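Local coordinates for prolyl oligopeptidase (PDB 1YR2), which probably hydrolyses oligopeptides on the carboxyl side of proline, and less readily alanine, as a serine peptidase of the prolyl oligopeptidase family, at residues V57-R62 and M604-Q609; S636-V641 and S666-A671. All blocks are in the same frame, centred on the assembly; numbering follows the deposited sequence.

Contact 1. Residues V57-R62 and M604-Q609; sequences VSDPWR and MLRFDQ
Arg62 and Arg606 lay their guanidinium groups flat against each other, centres 3.6 Å apart and planes only 8° from parallel, although the two side chains cross at about a right angle. Arg606 NH1 sits over the centre of the Arg62 group, 3.4 Å from Arg62 CZ. Their like charges are probably offset by the carboxylates of Asp59, Glu50 and Glu65. Asp59 OD2 takes Arg62 NE at 2.9 Å and is also gripped by Arg62 NH2, a side-on grasp by two nitrogens on one oxygen. The type I turn from Asp59 to Arg62 brings that pair together, and the bend in the Arg62 chain (chi3 -71°) turns the guanidinium edge to the acid. Toward Arg606, Asp59 OD2 offers only a long salt bridge, 4.0 Å to NE and well out of the guanidinium plane; the firmer partner of NE is Glu65, while Glu50 holds Arg62 NH1. Asp59 OD1 is engaged by Tyr638 and Lys668. The contact ties an N-terminal strand and turn to a loop of the alpha/beta-hydrolase domain, as in this family, where the chain start joins the catalytic domain. Beside this charged cluster the packing is thinner: Val57 CG1 and Leu605 CD1 meet tip to tip at 4.0 Å, two buried branched side chains that Trp629 also covers. The arginines themselves are partly exposed, and on the far face of Arg606 the solvent-exposed Gln609 sets its CG 4.2 Å above the guanidinium plane.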
loop_
_atom_site.group_PDB
_atom_site.type_symbol
_atom_site.label_atom_id
_atom_site.label_comp_id
_atom_site.label_asym_id
_atom_site.label_seq_id
_atom_site.Cartn_x
_atom_site.Cartn_y
_atom_site.Cartn_z
ATOM N N VAL A 57 23.662 10.667 30.866
ATOM C CA VAL A 57 22.703 9.726 30.288
ATOM C C VAL A 57 22.927 8.359 30.876
ATOM O O VAL A 57 23.989 7.782 30.695
ATOM C CB VAL A 57 22.905 9.564 28.799
ATOM C CG1 VAL A 57 21.882 8.551 28.207
ATOM C CG2 VAL A 57 22.790 10.876 28.138
ATOM N N SER A 58 21.925 7.837 31.574
ATOM C CA SER A 58 21.968 6.498 32.099
ATOM C C SER A 58 21.435 5.481 31.091
ATOM O O SER A 58 20.395 5.705 30.430
ATOM C CB SER A 58 21.147 6.454 33.384
ATOM O OG SER A 58 21.163 5.140 33.938
ATOM N N ASP A 59 22.115 4.331 31.004
ATOM C CA ASP A 59 21.741 3.261 30.076
ATOM C C ASP A 59 22.061 1.930 30.721
ATOM O O ASP A 59 23.010 1.249 30.347
ATOM C CB ASP A 59 22.479 3.475 28.745
ATOM C CG ASP A 59 21.964 2.613 27.612
ATOM O OD1 ASP A 59 21.089 1.751 27.834
ATOM O OD2 ASP A 59 22.384 2.780 26.433
ATOM N N PRO A 60 21.294 1.569 31.733
ATOM C CA PRO A 60 21.574 0.363 32.519
ATOM C C PRO A 60 21.293 -0.969 31.844
ATOM O O PRO A 60 21.680 -2.012 32.409
ATOM C CB PRO A 60 20.682 0.508 33.748
ATOM C CG PRO A 60 19.770 1.641 33.483
ATOM C CD PRO A 60 20.140 2.329 32.243
ATOM N N TRP A 61 20.624 -0.937 30.704
ATOM C CA TRP A 61 20.222 -2.161 29.997
ATOM C C TRP A 61 20.894 -2.274 28.631
ATOM O O TRP A 61 20.432 -2.988 27.741
ATOM C CB TRP A 61 18.701 -2.260 29.912
ATOM C CG TRP A 61 18.063 -2.403 31.284
ATOM C CD1 TRP A 61 18.080 -3.498 32.076
ATOM C CD2 TRP A 61 17.364 -1.387 32.014
ATOM N NE1 TRP A 61 17.400 -3.249 33.250
ATOM C CE2 TRP A 61 16.962 -1.948 33.237
ATOM C CE3 TRP A 61 17.068 -0.054 31.764
ATOM C CZ2 TRP A 61 16.256 -1.224 34.206
ATOM C CZ3 TRP A 61 16.351 0.647 32.683
ATOM C CH2 TRP A 61 15.957 0.057 33.921
ATOM N N ARG A 62 22.044 -1.627 28.480
ATOM C CA ARG A 62 22.763 -1.734 27.228
ATOM C C ARG A 62 23.081 -3.192 26.872
ATOM O O ARG A 62 23.169 -3.537 25.702
ATOM C CB ARG A 62 24.051 -0.938 27.240
ATOM C CG ARG A 62 24.573 -0.742 25.824
ATOM C CD ARG A 62 25.604 0.337 25.662
ATOM N NE ARG A 62 25.024 1.654 25.812
ATOM C CZ ARG A 62 25.759 2.730 25.850
ATOM N NH1 ARG A 62 27.095 2.647 25.719
ATOM N NH2 ARG A 62 25.194 3.916 26.030
ATOM N N MET A 604 16.466 6.491 20.816
ATOM C CA MET A 604 16.693 7.467 19.755
ATOM C C MET A 604 18.047 8.130 19.870
ATOM O O MET A 604 18.409 8.951 19.022
ATOM C CB MET A 604 15.593 8.525 19.826
ATOM C CG MET A 604 14.222 8.006 19.448
ATOM S SD MET A 604 14.133 7.331 17.773
ATOM C CE MET A 604 14.604 8.707 16.779
ATOM N N LEU A 605 18.803 7.793 20.911
ATOM C CA LEU A 605 20.169 8.260 21.034
ATOM C C LEU A 605 21.157 7.300 20.387
ATOM O O LEU A 605 22.278 7.715 20.084
ATOM C CB LEU A 605 20.556 8.497 22.504
ATOM C CG LEU A 605 19.652 9.431 23.285
ATOM C CD1 LEU A 605 20.274 9.649 24.701
ATOM C CD2 LEU A 605 19.475 10.704 22.553
ATOM N N ARG A 606 20.737 6.035 20.204
ATOM C CA ARG A 606 21.614 4.993 19.698
ATOM C C ARG A 606 21.094 4.287 18.428
ATOM O O ARG A 606 21.647 3.265 18.017
ATOM C CB ARG A 606 21.861 3.964 20.812
ATOM C CG ARG A 606 22.720 4.490 21.939
ATOM C CD ARG A 606 22.890 3.510 23.079
ATOM N NE ARG A 606 23.566 2.276 22.659
ATOM C CZ ARG A 606 24.855 2.180 22.390
ATOM N NH1 ARG A 606 25.663 3.221 22.462
ATOM N NH2 ARG A 606 25.358 1.023 22.040
ATOM N N PHE A 607 20.063 4.818 17.796
ATOM C CA PHE A 607 19.405 4.125 16.662
ATOM C C PHE A 607 20.355 3.918 15.480
ATOM O O PHE A 607 20.299 2.892 14.788
ATOM C CB PHE A 607 18.164 4.884 16.189
ATOM C CG PHE A 607 18.480 6.159 15.481
ATOM C CD1 PHE A 607 18.759 6.147 14.135
ATOM C CD2 PHE A 607 18.487 7.371 16.142
ATOM C CE1 PHE A 607 19.065 7.296 13.469
ATOM C CE2 PHE A 607 18.797 8.510 15.478
ATOM C CZ PHE A 607 19.122 8.463 14.131
ATOM N N ASP A 608 21.277 4.842 15.320
ATOM C CA ASP A 608 22.240 4.767 14.232
ATOM C C ASP A 608 23.458 3.860 14.480
ATOM O O ASP A 608 24.332 3.770 13.621
ATOM C CB ASP A 608 22.671 6.157 13.824
ATOM C CG ASP A 608 23.576 6.822 14.839
ATOM O OD1 ASP A 608 23.487 6.544 16.071
ATOM O OD2 ASP A 608 24.370 7.697 14.470
ATOM N N GLN A 609 23.499 3.187 15.629
ATOM C CA GLN A 609 24.566 2.248 15.964
ATOM C C GLN A 609 24.265 0.859 15.454
ATOM O O GLN A 609 25.078 -0.031 15.618
ATOM C CB GLN A 609 24.745 2.118 17.484
ATOM C CG GLN A 609 24.809 3.444 18.254
ATOM C CD GLN A 609 26.202 3.979 18.447
ATOM O OE1 GLN A 609 27.162 3.403 17.970
ATOM N NE2 GLN A 609 26.313 5.086 19.170
#

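Contact 2. Residues S636-V641 and S666-A671; sequences SPYHNV and SFKYTA. Unlike the reference sequence in segment 666-671: Phe667 (reference Leu).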
loop_
_atom_site.group_PDB
_atom_site.type_symbol
_atom_site.label_atom_id
_atom_site.label_comp_id
_atom_site.label_asym_id
_atom_site.label_seq_id
_atom_site.Cartn_x
_atom_site.Cartn_y
_atom_site.Cartn_z
ATOM N N SER A 636 13.169 10.584 23.090
ATOM C CA SER A 636 13.603 9.180 23.054
ATOM C C SER A 636 12.813 8.373 24.077
ATOM O O SER A 636 12.982 8.613 25.262
ATOM C CB SER A 636 15.077 9.113 23.404
ATOM O OG SER A 636 15.547 7.779 23.467
ATOM N N PRO A 637 11.903 7.483 23.658
ATOM C CA PRO A 637 11.025 6.795 24.632
ATOM C C PRO A 637 11.782 6.109 25.804
ATOM O O PRO A 637 11.334 6.227 26.931
ATOM C CB PRO A 637 10.243 5.805 23.784
ATOM C CG PRO A 637 10.248 6.431 22.444
ATOM C CD PRO A 637 11.585 7.147 22.269
ATOM N N TYR A 638 12.920 5.495 25.542
ATOM C CA TYR A 638 13.666 4.762 26.575
ATOM C C TYR A 638 14.187 5.692 27.657
ATOM O O TYR A 638 14.272 5.287 28.812
ATOM C CB TYR A 638 14.812 3.994 25.890
ATOM C CG TYR A 638 15.847 3.327 26.775
ATOM C CD1 TYR A 638 15.510 2.292 27.641
ATOM C CD2 TYR A 638 17.180 3.716 26.718
ATOM C CE1 TYR A 638 16.495 1.658 28.455
ATOM C CE2 TYR A 638 18.180 3.089 27.511
ATOM C CZ TYR A 638 17.825 2.059 28.363
ATOM O OH TYR A 638 18.813 1.446 29.109
ATOM N N HIS A 639 14.495 6.931 27.298
ATOM C CA HIS A 639 15.124 7.890 28.214
ATOM C C HIS A 639 14.105 8.787 28.892
ATOM O O HIS A 639 14.484 9.624 29.698
ATOM C CB HIS A 639 16.160 8.774 27.476
ATOM C CG HIS A 639 17.278 7.994 26.890
ATOM N ND1 HIS A 639 17.249 7.551 25.590
ATOM C CD2 HIS A 639 18.428 7.530 27.430
ATOM C CE1 HIS A 639 18.347 6.847 25.351
ATOM N NE2 HIS A 639 19.070 6.810 26.458
ATOM N N ASN A 640 12.816 8.655 28.539
ATOM C CA ASN A 640 11.778 9.545 29.070
ATOM C C ASN A 640 10.646 8.881 29.836
ATOM O O ASN A 640 9.571 9.442 29.984
ATOM C CB ASN A 640 11.184 10.414 27.964
ATOM C CG ASN A 640 12.148 11.492 27.512
ATOM O OD1 ASN A 640 12.332 12.465 28.216
ATOM N ND2 ASN A 640 12.839 11.274 26.386
ATOM N N VAL A 641 10.872 7.672 30.309
ATOM C CA VAL A 641 9.895 7.045 31.208
ATOM C C VAL A 641 9.845 7.839 32.541
ATOM O O VAL A 641 10.882 8.139 33.129
ATOM C CB VAL A 641 10.248 5.551 31.431
ATOM C CG1 VAL A 641 9.235 4.847 32.322
ATOM C CG2 VAL A 641 10.303 4.828 30.149
ATOM N N SER A 666 13.211 -2.515 21.815
ATOM C CA SER A 666 12.035 -2.983 22.548
ATOM C C SER A 666 12.397 -3.644 23.886
ATOM O O SER A 666 11.713 -3.502 24.869
ATOM C CB SER A 666 11.227 -3.940 21.693
ATOM O OG SER A 666 10.510 -3.279 20.681
ATOM N N PHE A 667 13.483 -4.403 23.902
ATOM C CA PHE A 667 13.895 -5.082 25.090
ATOM C C PHE A 667 14.249 -4.048 26.152
ATOM O O PHE A 667 13.809 -4.181 27.297
ATOM C CB PHE A 667 15.120 -5.965 24.826
ATOM C CG PHE A 667 14.894 -7.156 23.900
ATOM C CD1 PHE A 667 13.638 -7.528 23.417
ATOM C CD2 PHE A 667 16.021 -7.909 23.508
ATOM C CE1 PHE A 667 13.502 -8.570 22.569
ATOM C CE2 PHE A 667 15.893 -8.990 22.658
ATOM C CZ PHE A 667 14.644 -9.351 22.211
ATOM N N LYS A 668 15.064 -3.038 25.832
ATOM C CA LYS A 668 15.518 -2.055 26.857
ATOM C C LYS A 668 14.357 -1.200 27.330
ATOM O O LYS A 668 14.262 -0.868 28.511
ATOM C CB LYS A 668 16.610 -1.127 26.291
ATOM C CG LYS A 668 17.936 -1.876 26.036
ATOM C CD LYS A 668 19.122 -0.915 25.994
ATOM C CE LYS A 668 18.866 0.265 25.102
ATOM N NZ LYS A 668 20.099 1.053 24.893
ATOM N N TYR A 669 13.462 -0.855 26.401
ATOM C CA TYR A 669 12.268 -0.067 26.712
ATOM C C TYR A 669 11.369 -0.807 27.686
ATOM O O TYR A 669 10.913 -0.226 28.648
ATOM C CB TYR A 669 11.503 0.260 25.416
ATOM C CG TYR A 669 10.205 0.920 25.616
ATOM C CD1 TYR A 669 10.136 2.264 25.983
ATOM C CD2 TYR A 669 9.024 0.268 25.312
ATOM C CE1 TYR A 669 8.895 2.913 26.157
ATOM C CE2 TYR A 669 7.788 0.905 25.474
ATOM C CZ TYR A 669 7.734 2.235 25.865
ATOM O OH TYR A 669 6.500 2.833 26.006
ATOM N N THR A 670 11.181 -2.101 27.467
ATOM C CA THR A 670 10.399 -2.943 28.388
ATOM C C THR A 670 11.037 -3.047 29.784
ATOM O O THR A 670 10.365 -2.994 30.824
ATOM C CB THR A 670 10.266 -4.364 27.767
ATOM O OG1 THR A 670 9.536 -4.271 26.531
ATOM C CG2 THR A 670 9.429 -5.264 28.687
ATOM N N ALA A 671 12.345 -3.245 29.825
ATOM C CA ALA A 671 13.065 -3.279 31.099
ATOM C C ALA A 671 12.858 -1.986 31.864
ATOM O O ALA A 671 12.621 -2.029 33.063
ATOM C CB ALA A 671 14.561 -3.588 30.904
#
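The ring of Tyr638 carries Lys668 on one face: CE lies 4.0 Å from the ring centroid and 21° off its normal, a CH-pi contact displaced toward the rim. On the imidazole of His639 it is Tyr638 CD2 that rests over a face, while Ser636 OG meets the imidazole edge in plane, 2.7 Å from ND1. The ring of Tyr669 is approached obliquely by Pro637, whose CB comes to 4.0 Å from CE1. Lysine suits its place because its methylenes can line an aromatic face while its ammonium travels on to the acids: CB starts the run, 3.5 Å from Tyr638 CE1, and a bend at chi3 (-49°) carries CE over the ring. NZ then ends among Glu65, Asp59 and Asp603, so its buried charge is probably compensated. With CG anti to the backbone N (chi1 171°), the Tyr638 ring is directed against the Lys668 turn of the helix, and its CE1 also rests 3.4 Å from Lys668 O; the hydroxyl reaches Asp59. A leucine in place of Tyr638 would probably leave Asp59 without that hydroxyl partner and the Lys668 chain without the flat surface that steadies it. Behind the ring, the short 3-10 turn is braced from within: Ser636 O accepts from His639 N and from Asn640 ND2 (2.9 Å), which arrive from opposite faces of the carbonyl plane. On another side of the helix, Ser666 and Thr670 rest on strands 649-654 and 683-687. Helix 664-675 is thus the connection of a beta-alpha-beta crossover between two neighbouring parallel strands, with the turn that leads toward the first of them packed on it, an arrangement belonging to the alpha/beta-hydrolase fold.

The two contacts lie on the same side of the chain's centre, about 9 Å apart between their own centres, and come in series: 57-62, then 604-609, then 636-641 and 666-671. Contact 1 spans 541 residues, a stretch that includes the seven four-stranded antiparallel sheets of the propeller, whereas contact 2 closes over only 24 residues within the hydrolase domain. They touch directly: Met604 N is probably hydrogen-bonded to Ser636 OG at 3.1 Å, and Trp61 packs on helix 664-675. The N-terminal turn is therefore fastened both to the 604-609 loop and to a core helix, so that the hydrolase domain is assembled from chain pieces that come before and after the propeller in sequence.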